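Local coordinates for uncharacterized protein (PDB 6OE6) that is of unknown function but is a predicted lipoprotein of Leptospira interrogans, probably membrane-anchored through a lipidated N-terminus, whose modelled part folds as a beta sandwich, at residues T13-W18 and I57-R62; I41-L46 and V120-E125; T70-S75 and L112-E117; Q103-G108 and F126-T131. All coordinates share one frame; numbering follows the deposited sequence.

Interaction 1. Residues T13-W18 and I57-R62; sequences TGEFGW and IYRFSR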
loop_
_atom_site.group_PDB
_atom_site.type_symbol
_atom_site.label_atom_id
_atom_site.label_comp_id
_atom_site.label_asym_id
_atom_site.label_seq_id
_atom_site.Cartn_x
_atom_site.Cartn_y
_atom_site.Cartn_z
ATOM N N THR A 13 5.791 8.878 -13.993
ATOM C CA THR A 13 5.474 8.375 -12.659
ATOM C C THR A 13 4.213 7.505 -12.680
ATOM O O THR A 13 3.248 7.811 -13.385
ATOM C CB THR A 13 5.294 9.536 -11.653
ATOM O OG1 THR A 13 4.846 9.022 -10.392
ATOM C CG2 THR A 13 4.289 10.559 -12.177
ATOM N N GLY A 14 4.233 6.410 -11.923
ATOM C CA GLY A 14 3.101 5.510 -11.845
ATOM C C GLY A 14 2.059 6.000 -10.860
ATOM O O GLY A 14 2.158 7.087 -10.290
ATOM N N GLU A 15 1.042 5.167 -10.642
ATOM C CA GLU A 15 -0.076 5.540 -9.781
ATOM C C GLU A 15 -0.476 4.373 -8.898
ATOM O O GLU A 15 -0.552 3.238 -9.377
ATOM C CB GLU A 15 -1.315 5.954 -10.589
ATOM C CG GLU A 15 -1.214 7.306 -11.272
ATOM C CD GLU A 15 -2.466 7.638 -12.069
ATOM O OE1 GLU A 15 -3.122 6.694 -12.568
ATOM O OE2 GLU A 15 -2.795 8.840 -12.189
ATOM N N PHE A 16 -0.777 4.667 -7.629
ATOM C CA PHE A 16 -1.377 3.699 -6.708
ATOM C C PHE A 16 -2.875 3.955 -6.570
ATOM O O PHE A 16 -3.318 5.109 -6.530
ATOM C CB PHE A 16 -0.738 3.768 -5.319
ATOM C CG PHE A 16 0.682 3.280 -5.267
ATOM C CD1 PHE A 16 0.950 1.934 -5.073
ATOM C CD2 PHE A 16 1.744 4.172 -5.375
ATOM C CE1 PHE A 16 2.263 1.454 -5.010
ATOM C CE2 PHE A 16 3.056 3.733 -5.303
ATOM C CZ PHE A 16 3.326 2.353 -5.132
ATOM N N GLY A 17 -3.655 2.868 -6.502
ATOM C CA GLY A 17 -5.071 2.962 -6.227
ATOM C C GLY A 17 -5.439 1.971 -5.140
ATOM O O GLY A 17 -4.750 0.978 -4.932
ATOM N N TRP A 18 -6.547 2.254 -4.446
ATOM C CA TRP A 18 -6.894 1.501 -3.248
ATOM C C TRP A 18 -8.388 1.254 -3.165
ATOM O O TRP A 18 -9.196 2.064 -3.626
ATOM C CB TRP A 18 -6.446 2.237 -1.970
ATOM C CG TRP A 18 -5.058 2.796 -2.097
ATOM C CD1 TRP A 18 -4.691 3.959 -2.727
ATOM C CD2 TRP A 18 -3.854 2.208 -1.607
ATOM N NE1 TRP A 18 -3.332 4.128 -2.649
ATOM C CE2 TRP A 18 -2.795 3.067 -1.959
ATOM C CE3 TRP A 18 -3.568 1.039 -0.896
ATOM C CZ2 TRP A 18 -1.466 2.787 -1.634
ATOM C CZ3 TRP A 18 -2.249 0.769 -0.567
ATOM C CH2 TRP A 18 -1.216 1.638 -0.936
ATOM N N ILE A 57 -3.812 -1.387 -6.242
ATOM C CA ILE A 57 -3.404 -1.582 -7.620
ATOM C C ILE A 57 -2.252 -0.618 -7.856
ATOM O O ILE A 57 -2.207 0.472 -7.268
ATOM C CB ILE A 57 -4.576 -1.345 -8.601
ATOM C CG1 ILE A 57 -4.206 -1.813 -10.004
ATOM C CG2 ILE A 57 -5.007 0.123 -8.605
ATOM C CD1 ILE A 57 -5.397 -1.887 -10.960
ATOM N N TYR A 58 -1.283 -1.035 -8.669
ATOM C CA TYR A 58 -0.244 -0.120 -9.135
ATOM C C TYR A 58 -0.227 -0.102 -10.654
ATOM O O TYR A 58 -0.102 -1.154 -11.284
ATOM C CB TYR A 58 1.148 -0.495 -8.599
ATOM C CG TYR A 58 2.203 0.503 -9.026
ATOM C CD1 TYR A 58 2.235 1.780 -8.485
ATOM C CD2 TYR A 58 3.137 0.187 -10.001
ATOM C CE1 TYR A 58 3.184 2.701 -8.887
ATOM C CE2 TYR A 58 4.087 1.099 -10.402
ATOM C CZ TYR A 58 4.110 2.353 -9.843
ATOM O OH TYR A 58 5.048 3.271 -10.249
ATOM N N ARG A 59 -0.347 1.084 -11.238
ATOM C CA ARG A 59 -0.280 1.234 -12.689
ATOM C C ARG A 59 1.078 1.812 -13.057
ATOM O O ARG A 59 1.413 2.926 -12.642
ATOM C CB ARG A 59 -1.402 2.122 -13.220
ATOM C CG ARG A 59 -1.375 2.220 -14.764
ATOM C CD ARG A 59 -2.670 2.763 -15.355
ATOM N NE ARG A 59 -3.835 2.410 -14.549
ATOM C CZ ARG A 59 -4.716 3.287 -14.081
ATOM N NH1 ARG A 59 -4.584 4.580 -14.357
ATOM N NH2 ARG A 59 -5.740 2.870 -13.347
ATOM N N PHE A 60 1.851 1.052 -13.831
ATOM C CA PHE A 60 3.187 1.471 -14.221
ATOM C C PHE A 60 3.127 2.634 -15.202
ATOM O O PHE A 60 2.253 2.703 -16.067
ATOM C CB PHE A 60 3.957 0.315 -14.858
ATOM C CG PHE A 60 4.264 -0.801 -13.920
ATOM C CD1 PHE A 60 5.490 -0.858 -13.278
ATOM C CD2 PHE A 60 3.330 -1.794 -13.674
ATOM C CE1 PHE A 60 5.782 -1.881 -12.405
ATOM C CE2 PHE A 60 3.613 -2.823 -12.801
ATOM C CZ PHE A 60 4.841 -2.862 -12.158
ATOM N N SER A 61 4.090 3.547 -15.072
ATOM C CA SER A 61 4.187 4.663 -16.004
ATOM C C SER A 61 4.689 4.250 -17.383
ATOM O O SER A 61 4.501 5.006 -18.342
ATOM C CB SER A 61 5.106 5.746 -15.441
ATOM O OG SER A 61 6.449 5.296 -15.420
ATOM N N ARG A 62 5.331 3.090 -17.510
ATOM C CA ARG A 62 5.782 2.576 -18.796
ATOM C C ARG A 62 5.165 1.205 -19.039
ATOM O O ARG A 62 4.602 0.583 -18.136
ATOM C CB ARG A 62 7.313 2.494 -18.853
#
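The carbonyl oxygen Glu15 O is held by two contacts from strand 57-59, one of them a hydrogen bond. Arg59 N gives it that nearly straight bond of 2.9 Å, lying almost along the C=O axis, and Tyr58 CA adds a CA-H...O contact to Glu15 O at 3.4 Å. Glu15 N returns the bond to Arg59 O, completing one hydrogen-bonded antiparallel pair. Gly17 and Ile57 form a second in the same way, with 2.9 Å from Gly17 N to Ile57 O.

Between them Phe16 and Tyr58 make a non-hydrogen-bonded pair whose rings cross obliquely, planes at 49°. Tyr58 CG stands anti to the backbone N (chi1 -177°), which brings Tyr58 CD1 over the centre of the Phe16 ring, 3.5 Å from Phe16 CE1. Because Gly14 carries no side chain, the phenol can slide along the backbone until Tyr58 OH is 3.4 Å from Gly14 CA; that hydroxyl is hydrogen-bonded to Asp122 of the other sheet.

On the opposite face Glu15 and Arg59, both partly exposed, run side by side. Arg59 bends at chi3, and Arg59 NH1 meets Glu15 OE1 in a salt bridge of 3.1 Å, the two planes 68° apart. A single nitrogen and steeply set planes make this a one-point salt bridge rather than a flat, bidentate one, whereas the aromatic pair, facing Leu112 and Val114, belongs to the apolar interior of the sandwich.

Interaction 2. Residues I41-L46 and V120-E125; sequences ITRKNL and VIDEVE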
loop_
_atom_site.group_PDB
_atom_site.type_symbol
_atom_site.label_atom_id
_atom_site.label_comp_id
_atom_site.label_asym_id
_atom_site.label_seq_id
_atom_site.Cartn_x
_atom_site.Cartn_y
_atom_site.Cartn_z
ATOM N N ILE A 41 -7.650 6.377 -6.854
ATOM C CA ILE A 41 -6.269 6.693 -7.207
ATOM C C ILE A 41 -5.782 7.850 -6.339
ATOM O O ILE A 41 -6.247 8.982 -6.487
ATOM C CB ILE A 41 -6.136 7.045 -8.695
ATOM C CG1 ILE A 41 -6.654 5.903 -9.581
ATOM C CG2 ILE A 41 -4.691 7.387 -9.026
ATOM C CD1 ILE A 41 -5.977 4.563 -9.330
ATOM N N THR A 42 -4.826 7.572 -5.459
ATOM C CA THR A 42 -4.191 8.617 -4.661
ATOM C C THR A 42 -3.021 8.022 -3.894
ATOM O O THR A 42 -2.978 6.820 -3.618
ATOM C CB THR A 42 -5.168 9.278 -3.687
ATOM O OG1 THR A 42 -4.454 10.224 -2.887
ATOM C CG2 THR A 42 -5.808 8.237 -2.779
ATOM N N ARG A 43 -2.072 8.890 -3.543
ATOM C CA ARG A 43 -0.919 8.476 -2.755
ATOM C C ARG A 43 -0.696 9.400 -1.568
ATOM O O ARG A 43 0.398 9.409 -1.001
ATOM C CB ARG A 43 0.341 8.406 -3.630
ATOM C CG ARG A 43 0.691 9.726 -4.303
ATOM C CD ARG A 43 2.066 9.714 -4.971
ATOM N NE ARG A 43 2.111 8.877 -6.171
ATOM C CZ ARG A 43 3.029 7.945 -6.408
ATOM N NH1 ARG A 43 3.999 7.717 -5.530
ATOM N NH2 ARG A 43 2.984 7.243 -7.537
ATOM N N LYS A 44 -1.697 10.203 -1.197
ATOM C CA LYS A 44 -1.546 11.203 -0.147
ATOM C C LYS A 44 -2.503 10.932 1.007
ATOM O O LYS A 44 -3.668 10.567 0.793
ATOM C CB LYS A 44 -1.778 12.633 -0.694
ATOM N N ASN A 45 -1.999 11.126 2.232
ATOM C CA ASN A 45 -2.807 11.088 3.451
ATOM C C ASN A 45 -3.595 9.783 3.562
ATOM O O ASN A 45 -4.781 9.776 3.888
ATOM C CB ASN A 45 -3.753 12.295 3.529
ATOM C CG ASN A 45 -3.018 13.632 3.448
ATOM O OD1 ASN A 45 -3.341 14.480 2.612
ATOM N ND2 ASN A 45 -2.034 13.824 4.318
ATOM N N LEU A 46 -2.937 8.662 3.286
ATOM C CA LEU A 46 -3.633 7.385 3.310
ATOM C C LEU A 46 -3.731 6.874 4.746
ATOM O O LEU A 46 -2.703 6.641 5.412
ATOM C CB LEU A 46 -2.921 6.386 2.409
ATOM C CG LEU A 46 -2.818 6.739 0.926
ATOM C CD1 LEU A 46 -1.941 5.696 0.237
ATOM C CD2 LEU A 46 -4.211 6.757 0.291
ATOM N N VAL A 120 14.066 -0.130 -7.449
ATOM C CA VAL A 120 12.862 0.437 -6.847
ATOM C C VAL A 120 12.421 1.613 -7.711
ATOM O O VAL A 120 13.204 2.533 -7.974
ATOM C CB VAL A 120 13.103 0.863 -5.391
ATOM C CG1 VAL A 120 11.896 1.624 -4.856
ATOM C CG2 VAL A 120 13.365 -0.348 -4.512
ATOM N N ILE A 121 11.182 1.565 -8.192
ATOM C CA ILE A 121 10.666 2.566 -9.121
ATOM C C ILE A 121 9.581 3.435 -8.513
ATOM O O ILE A 121 9.234 4.467 -9.108
ATOM C CB ILE A 121 10.136 1.919 -10.420
ATOM C CG1 ILE A 121 8.984 0.965 -10.082
ATOM C CG2 ILE A 121 11.250 1.215 -11.182
ATOM C CD1 ILE A 121 8.194 0.555 -11.269
ATOM N N ASP A 122 9.029 3.064 -7.360
ATOM C CA ASP A 122 7.987 3.874 -6.752
ATOM C C ASP A 122 7.754 3.355 -5.342
ATOM O O ASP A 122 8.139 2.233 -5.002
ATOM C CB ASP A 122 6.693 3.823 -7.561
ATOM C CG ASP A 122 5.928 5.123 -7.529
ATOM O OD1 ASP A 122 6.115 5.927 -6.593
ATOM O OD2 ASP A 122 5.135 5.339 -8.464
ATOM N N GLU A 123 7.150 4.203 -4.517
ATOM C CA GLU A 123 6.860 3.825 -3.143
ATOM C C GLU A 123 5.788 4.758 -2.603
ATOM O O GLU A 123 5.580 5.856 -3.118
ATOM C CB GLU A 123 8.123 3.871 -2.267
ATOM C CG GLU A 123 8.635 5.265 -1.989
ATOM C CD GLU A 123 10.017 5.248 -1.364
ATOM O OE1 GLU A 123 10.944 4.691 -1.992
ATOM O OE2 GLU A 123 10.173 5.780 -0.250
ATOM N N VAL A 124 5.116 4.305 -1.552
ATOM C CA VAL A 124 3.978 5.019 -0.982
ATOM C C VAL A 124 3.852 4.622 0.485
ATOM O O VAL A 124 4.091 3.465 0.854
ATOM C CB VAL A 124 2.679 4.713 -1.767
ATOM C CG1 VAL A 124 2.340 3.229 -1.683
ATOM C CG2 VAL A 124 1.512 5.590 -1.263
ATOM N N GLU A 125 3.506 5.590 1.328
ATOM C CA GLU A 125 3.247 5.351 2.744
ATOM C C GLU A 125 1.748 5.331 3.046
ATOM O O GLU A 125 0.964 6.064 2.435
ATOM C CB GLU A 125 3.911 6.431 3.599
ATOM C CG GLU A 125 5.423 6.436 3.515
ATOM C CD GLU A 125 6.031 7.589 4.295
ATOM O OE1 GLU A 125 5.902 8.754 3.850
ATOM O OE2 GLU A 125 6.620 7.322 5.355
HETATM O O HOH W 1 3.353 8.324 0.204
HETATM O O HOH W 2 4.310 8.240 -2.684
HETATM O O HOH W 3 0.049 8.564 2.437
#
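A classic beta bulge, in which Ile121 and Asp122 both face Val114, marks the part of strand 119-129 that meets the loop 41-46 at an edge of the beta sandwich, where the chain passes from one sheet to the other. Asp122 is the anchor. Arg43, its chain bent at chi3 (71°), arrives tip to tip and grips the carboxylate end-on with two nitrogens. Arg43 NH2 lies 3.0 Å from Asp122 OD2, on its syn lone pair, while Arg43 NH1 meets Asp122 OD1 from above the carboxylate plane. The two planes are only 17° apart, so this is a nearly flat, bidentate salt bridge.

Both groups have further duties: Arg43 NH2 also bonds Gly14 O, and Tyr58 OH bonds Asp122 OD2, an arrangement that probably keeps the aspartate ionised. Within its own strand Asp122 OD1 takes Glu123 N on its anti lone pair.

Next along the strand, the branched side chain of Val124 presents CG2 to both Arg43 CB and Leu46. Leu46 CD1 is 3.8 Å from Val124 CG2, the two side chains crossing at about a right angle. Water fills in where the backbones are too far apart to pair directly: one molecule accepts from Leu46 N at 3.1 Å and donates to Glu125 O at 2.7 Å.

Interaction 3. Residues T70-S75 and L112-E117; sequences TYVSLS and LKVAYE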
loop_
_atom_site.group_PDB
_atom_site.type_symbol
_atom_site.label_atom_id
_atom_site.label_comp_id
_atom_site.label_asym_id
_atom_site.label_seq_id
_atom_site.Cartn_x
_atom_site.Cartn_y
_atom_site.Cartn_z
ATOM N N THR A 70 9.262 -8.491 -11.267
ATOM C CA THR A 70 8.599 -7.443 -10.504
ATOM C C THR A 70 8.397 -7.912 -9.070
ATOM O O THR A 70 8.042 -9.071 -8.829
ATOM C CB THR A 70 7.251 -7.077 -11.140
ATOM O OG1 THR A 70 7.445 -6.806 -12.529
ATOM C CG2 THR A 70 6.669 -5.844 -10.506
ATOM N N TYR A 71 8.648 -7.020 -8.114
ATOM C CA TYR A 71 8.447 -7.332 -6.708
ATOM C C TYR A 71 7.771 -6.152 -6.030
ATOM O O TYR A 71 7.894 -5.005 -6.465
ATOM C CB TYR A 71 9.759 -7.618 -5.965
ATOM C CG TYR A 71 10.443 -8.915 -6.358
ATOM C CD1 TYR A 71 10.256 -10.075 -5.613
ATOM C CD2 TYR A 71 11.277 -8.969 -7.459
ATOM C CE1 TYR A 71 10.880 -11.258 -5.960
ATOM C CE2 TYR A 71 11.905 -10.144 -7.817
ATOM C CZ TYR A 71 11.700 -11.287 -7.064
ATOM O OH TYR A 71 12.321 -12.464 -7.412
ATOM N N VAL A 72 7.062 -6.447 -4.942
ATOM C CA VAL A 72 6.732 -5.428 -3.955
ATOM C C VAL A 72 7.384 -5.825 -2.645
ATOM O O VAL A 72 7.661 -7.004 -2.394
ATOM C CB VAL A 72 5.217 -5.251 -3.759
ATOM C CG1 VAL A 72 4.591 -4.747 -5.067
ATOM C CG2 VAL A 72 4.577 -6.580 -3.308
ATOM N N SER A 73 7.613 -4.820 -1.796
ATOM C CA SER A 73 7.945 -5.071 -0.403
ATOM C C SER A 73 7.086 -4.168 0.463
ATOM O O SER A 73 6.673 -3.077 0.057
ATOM C CB SER A 73 9.429 -4.850 -0.117
ATOM O OG SER A 73 9.732 -3.477 -0.047
ATOM N N LEU A 74 6.775 -4.656 1.648
ATOM C CA LEU A 74 6.119 -3.841 2.643
ATOM C C LEU A 74 7.034 -3.744 3.847
ATOM O O LEU A 74 7.649 -4.736 4.253
ATOM C CB LEU A 74 4.768 -4.461 3.022
ATOM C CG LEU A 74 3.847 -3.551 3.837
ATOM C CD1 LEU A 74 3.354 -2.362 2.990
ATOM C CD2 LEU A 74 2.616 -4.387 4.266
ATOM N N SER A 75 7.157 -2.543 4.388
ATOM C CA SER A 75 7.969 -2.288 5.563
ATOM C C SER A 75 7.094 -1.675 6.642
ATOM O O SER A 75 6.203 -0.882 6.344
ATOM C CB SER A 75 9.119 -1.313 5.244
ATOM O OG SER A 75 9.987 -1.836 4.241
ATOM N N LEU A 112 5.172 0.829 1.199
ATOM C CA LEU A 112 5.035 -0.162 0.126
ATOM C C LEU A 112 5.945 0.290 -1.004
ATOM O O LEU A 112 5.838 1.431 -1.455
ATOM C CB LEU A 112 3.580 -0.229 -0.344
ATOM C CG LEU A 112 3.247 -1.025 -1.611
ATOM C CD1 LEU A 112 3.648 -2.504 -1.447
ATOM C CD2 LEU A 112 1.740 -0.893 -1.856
ATOM N N LYS A 113 6.858 -0.581 -1.432
ATOM C CA LYS A 113 7.775 -0.276 -2.522
ATOM C C LYS A 113 7.473 -1.190 -3.700
ATOM O O LYS A 113 7.091 -2.344 -3.514
ATOM C CB LYS A 113 9.231 -0.484 -2.101
ATOM C CG LYS A 113 9.726 0.432 -0.951
ATOM C CD LYS A 113 11.161 0.120 -0.635
ATOM C CE LYS A 113 11.625 0.863 0.614
ATOM N NZ LYS A 113 13.081 0.702 0.773
ATOM N N VAL A 114 7.671 -0.666 -4.908
ATOM C CA VAL A 114 7.498 -1.436 -6.138
ATOM C C VAL A 114 8.851 -1.502 -6.841
ATOM O O VAL A 114 9.494 -0.469 -7.050
ATOM C CB VAL A 114 6.437 -0.817 -7.065
ATOM C CG1 VAL A 114 6.381 -1.630 -8.393
ATOM C CG2 VAL A 114 5.053 -0.745 -6.395
ATOM N N ALA A 115 9.291 -2.715 -7.180
ATOM C CA ALA A 115 10.556 -2.919 -7.870
ATOM C C ALA A 115 10.303 -3.544 -9.231
ATOM O O ALA A 115 9.469 -4.444 -9.366
ATOM C CB ALA A 115 11.500 -3.809 -7.059
ATOM N N TYR A 116 11.032 -3.063 -10.234
ATOM C CA TYR A 116 10.920 -3.566 -11.594
ATOM C C TYR A 116 12.329 -3.752 -12.124
ATOM O O TYR A 116 13.115 -2.800 -12.133
ATOM C CB TYR A 116 10.118 -2.604 -12.477
ATOM C CG TYR A 116 9.801 -3.156 -13.854
ATOM C CD1 TYR A 116 8.868 -4.174 -14.010
ATOM C CD2 TYR A 116 10.419 -2.655 -14.982
ATOM C CE1 TYR A 116 8.565 -4.684 -15.261
ATOM C CE2 TYR A 116 10.129 -3.160 -16.239
ATOM C CZ TYR A 116 9.200 -4.177 -16.372
ATOM O OH TYR A 116 8.896 -4.692 -17.621
ATOM N N GLU A 117 12.649 -4.988 -12.522
ATOM C CA GLU A 117 13.935 -5.311 -13.144
ATOM C C GLU A 117 15.110 -4.829 -12.293
ATOM O O GLU A 117 16.106 -4.315 -12.806
ATOM C CB GLU A 117 14.013 -4.738 -14.560
ATOM C CG GLU A 117 12.913 -5.243 -15.488
ATOM C CD GLU A 117 13.219 -6.605 -16.096
ATOM O OE1 GLU A 117 13.547 -6.656 -17.299
ATOM O OE2 GLU A 117 13.134 -7.623 -15.377
HETATM O O HOH W 4 12.457 -1.206 3.597
#
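One face of this antiparallel strand pair is closely packed and largely apolar between Val72, Leu74, Leu112 and Val114, with Thr70 and Tyr116 at its end; the other, with Tyr71, Ser73, Lys113 and Ala115, is looser and partly exposed. On the buried face Val72 and Val114 sit opposite each other as a non-hydrogen-bonded pair, but their methyls are only loosely apposed, and the closer fit is diagonal. Leu112 holds CG anti to the backbone N (chi1 170°), which carries Leu112 CD1 to 3.9 Å from Val72 CB and to 3.4 Å from Ser73 O. Leu74 brings CD1 to 4.0 Å from Leu112 CB, the two side chains crossing obliquely. Apolar residues suit this place: Val72, Leu112 and Val114 pack against Tyr56 and Tyr58 of the facing sheet without polar groups to satisfy, and Leu74 packs on Met84 and Phe126. At the far end Thr70 OG1 lies at the edge of the Tyr116 ring, 3.3 Å from Tyr116 CD1; the tyrosine hydroxyl bonds Ser65 N.

The backbones are joined at Tyr71-Ala115 and Ser73-Lys113. The straightest bond runs from Ala115 N to Tyr71 O at 2.8 Å (174°), in the carbonyl plane.

On the outer face the small Ser73 and Ala115 sit among the longer Tyr71 and Lys113. Ser73 OG touches Lys113 CB at 3.7 Å. The lysine is fully extended, and its NZ makes a weak bond to a water that Ser75 OG holds at 2.6 Å. The inward face is thus mainly apolar and the outward one more mixed, as for a strand with one face on the core of a beta sandwich; strand 108-116 is the middle strand of its five-stranded sheet.

Interaction 4. Residues Q103-G108 and F126-T131; sequences QGLSPG and FLVRST
Two backbone hydrogen bonds tie Gly108 to Val128. Val128 N points almost straight down the C=O axis of Gly108 O, 2.8 Å away with 173° at the hydrogen. The return bond, from Gly108 N to a lone pair of Val128 O at 2.9 Å, is more bent (147°). Pro107 CA also comes within 3.2 Å of Val128 O in a bent CA-H...O contact, and Leu127 CA makes a CA-H...O contact to Gly108 O. The backbone of Gly108 has a conformation in which a side chain would be jammed against the preceding carbonyl, so glycine suits the point where the loop turns into the strand.

This pair lies toward the open end of the beta hairpin made by strands 108-116 and 119-129, in one sheet of the sandwich. The part 105-108 runs across 126-130 at 98°, and Ser106 O is bonded by Tyr110 OH.

Val128 packs against this bend: Val128 CG1 approaches Leu105 O and Ser106 O, the latter at 3.9 Å. Leu105, with CG anti to its carbonyl carbon, sends CD1 inward to the edge of the Phe126 ring, in its plane, with Leu105 CD1 3.9 Å from both Phe126 CE1 and Phe126 CZ. Phe126 itself holds CG in the crowded position between the backbone N and the carbonyl carbon, which turns its ring toward the leucine; Val128 CG2 also lies at that ring edge. Further out, on the exposed side, the rigid ring of Pro107 rests its CG against Ser130 OG at 3.6 Å.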
loop_
_atom_site.group_PDB
_atom_site.type_symbol
_atom_site.label_atom_id
_atom_site.label_comp_id
_atom_site.label_asym_id
_atom_site.label_seq_id
_atom_site.Cartn_x
_atom_site.Cartn_y
_atom_site.Cartn_z
ATOM N N GLN A 103 -4.284 -8.226 4.558
ATOM C CA GLN A 103 -5.295 -8.577 5.560
ATOM C C GLN A 103 -4.658 -8.654 6.944
ATOM O O GLN A 103 -3.678 -9.385 7.148
ATOM C CB GLN A 103 -5.957 -9.923 5.221
ATOM C CG GLN A 103 -6.933 -10.454 6.300
ATOM C CD GLN A 103 -7.394 -11.910 6.063
ATOM O OE1 GLN A 103 -6.814 -12.650 5.253
ATOM N NE2 GLN A 103 -8.434 -12.315 6.762
ATOM N N GLY A 104 -5.251 -7.964 7.919
ATOM C CA GLY A 104 -4.771 -8.138 9.281
ATOM C C GLY A 104 -3.482 -7.425 9.650
ATOM O O GLY A 104 -2.827 -7.837 10.618
ATOM N N LEU A 105 -3.084 -6.362 8.935
ATOM C CA LEU A 105 -1.930 -5.585 9.404
ATOM C C LEU A 105 -2.207 -5.001 10.787
ATOM O O LEU A 105 -3.319 -4.562 11.072
ATOM C CB LEU A 105 -1.595 -4.442 8.430
ATOM C CG LEU A 105 -1.138 -4.878 7.022
ATOM C CD1 LEU A 105 -0.939 -3.619 6.142
ATOM C CD2 LEU A 105 0.133 -5.744 7.034
ATOM N N SER A 106 -1.191 -5.015 11.649
ATOM C CA SER A 106 -1.290 -4.344 12.943
ATOM C C SER A 106 -1.351 -2.831 12.728
ATOM O O SER A 106 -0.828 -2.316 11.733
ATOM C CB SER A 106 -0.081 -4.676 13.814
ATOM O OG SER A 106 -0.076 -6.055 14.147
ATOM N N PRO A 107 -1.935 -2.088 13.665
ATOM C CA PRO A 107 -1.879 -0.625 13.560
ATOM C C PRO A 107 -0.434 -0.159 13.453
ATOM O O PRO A 107 0.467 -0.726 14.076
ATOM C CB PRO A 107 -2.547 -0.158 14.855
ATOM C CG PRO A 107 -3.502 -1.242 15.148
ATOM C CD PRO A 107 -2.759 -2.512 14.809
ATOM N N GLY A 108 -0.207 0.827 12.599
ATOM C CA GLY A 108 1.129 1.368 12.445
ATOM C C GLY A 108 1.296 2.086 11.120
ATOM O O GLY A 108 0.340 2.358 10.406
ATOM N N PHE A 126 1.362 4.527 4.040
ATOM C CA PHE A 126 0.005 4.589 4.578
ATOM C C PHE A 126 0.007 4.236 6.066
ATOM O O PHE A 126 0.928 3.600 6.571
ATOM C CB PHE A 126 -0.965 3.684 3.785
ATOM C CG PHE A 126 -0.633 2.206 3.809
ATOM C CD1 PHE A 126 -1.075 1.411 4.859
ATOM C CD2 PHE A 126 0.076 1.591 2.757
ATOM C CE1 PHE A 126 -0.794 0.023 4.878
ATOM C CE2 PHE A 126 0.325 0.206 2.754
ATOM C CZ PHE A 126 -0.096 -0.571 3.825
ATOM N N LEU A 127 -1.017 4.715 6.783
ATOM C CA LEU A 127 -1.220 4.398 8.194
ATOM C C LEU A 127 -2.341 3.372 8.326
ATOM O O LEU A 127 -3.304 3.414 7.554
ATOM C CB LEU A 127 -1.619 5.642 8.991
ATOM C CG LEU A 127 -0.613 6.769 9.077
ATOM C CD1 LEU A 127 -1.201 7.888 9.940
ATOM C CD2 LEU A 127 0.669 6.248 9.667
ATOM N N VAL A 128 -2.209 2.464 9.306
ATOM C CA VAL A 128 -3.292 1.574 9.755
ATOM C C VAL A 128 -3.640 1.966 11.182
ATOM O O VAL A 128 -2.756 2.033 12.046
ATOM C CB VAL A 128 -2.887 0.093 9.695
ATOM C CG1 VAL A 128 -4.030 -0.797 10.219
ATOM C CG2 VAL A 128 -2.524 -0.287 8.265
ATOM N N ARG A 129 -4.922 2.233 11.448
ATOM C CA ARG A 129 -5.320 2.669 12.777
ATOM C C ARG A 129 -6.379 1.757 13.381
ATOM O O ARG A 129 -7.187 1.159 12.666
ATOM C CB ARG A 129 -5.850 4.097 12.745
ATOM C CG ARG A 129 -4.775 5.082 12.368
ATOM C CD ARG A 129 -5.259 6.490 12.538
ATOM N NE ARG A 129 -5.536 6.835 13.932
ATOM C CZ ARG A 129 -6.755 7.008 14.436
ATOM N NH1 ARG A 129 -7.827 6.861 13.667
ATOM N NH2 ARG A 129 -6.902 7.338 15.712
ATOM N N SER A 130 -6.353 1.652 14.707
ATOM C CA SER A 130 -7.417 0.966 15.426
ATOM C C SER A 130 -8.733 1.702 15.223
ATOM O O SER A 130 -8.800 2.927 15.361
ATOM C CB SER A 130 -7.097 0.884 16.917
ATOM O OG SER A 130 -6.242 -0.208 17.201
ATOM N N THR A 131 -9.780 0.948 14.897
ATOM C CA THR A 131 -11.105 1.517 14.694
ATOM C C THR A 131 -11.673 2.059 16.003
ATOM O O THR A 131 -12.619 1.492 16.560
ATOM C CB THR A 131 -12.042 0.468 14.081
ATOM O OG1 THR A 131 -11.777 -0.819 14.655
ATOM C CG2 THR A 131 -11.828 0.385 12.580
#

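How the interactions relate
Interactions 1 and 3 are strand pairings, one in each sheet of the sandwich, and their inner faces meet where Phe16 packs on Leu112 and Val114. Interactions 2 and 4 instead attach loops to strand 119-129, at different points along it. Interaction 1 is the buried one; 2, 3 and 4 are partly buried. Chemistry follows place: backbone bonds and apolar or aromatic side chains dominate 1 and 3, with a salt bridge added in 1; interaction 2 relies on a salt bridge and bridging waters, and interaction 4 on a single glycine-valine bridge with Leu105 packed on Phe126. Interaction 2 also shares polar links with interaction 1. Leu74 of interaction 3 reaches both Leu105 and Phe126 of interaction 4.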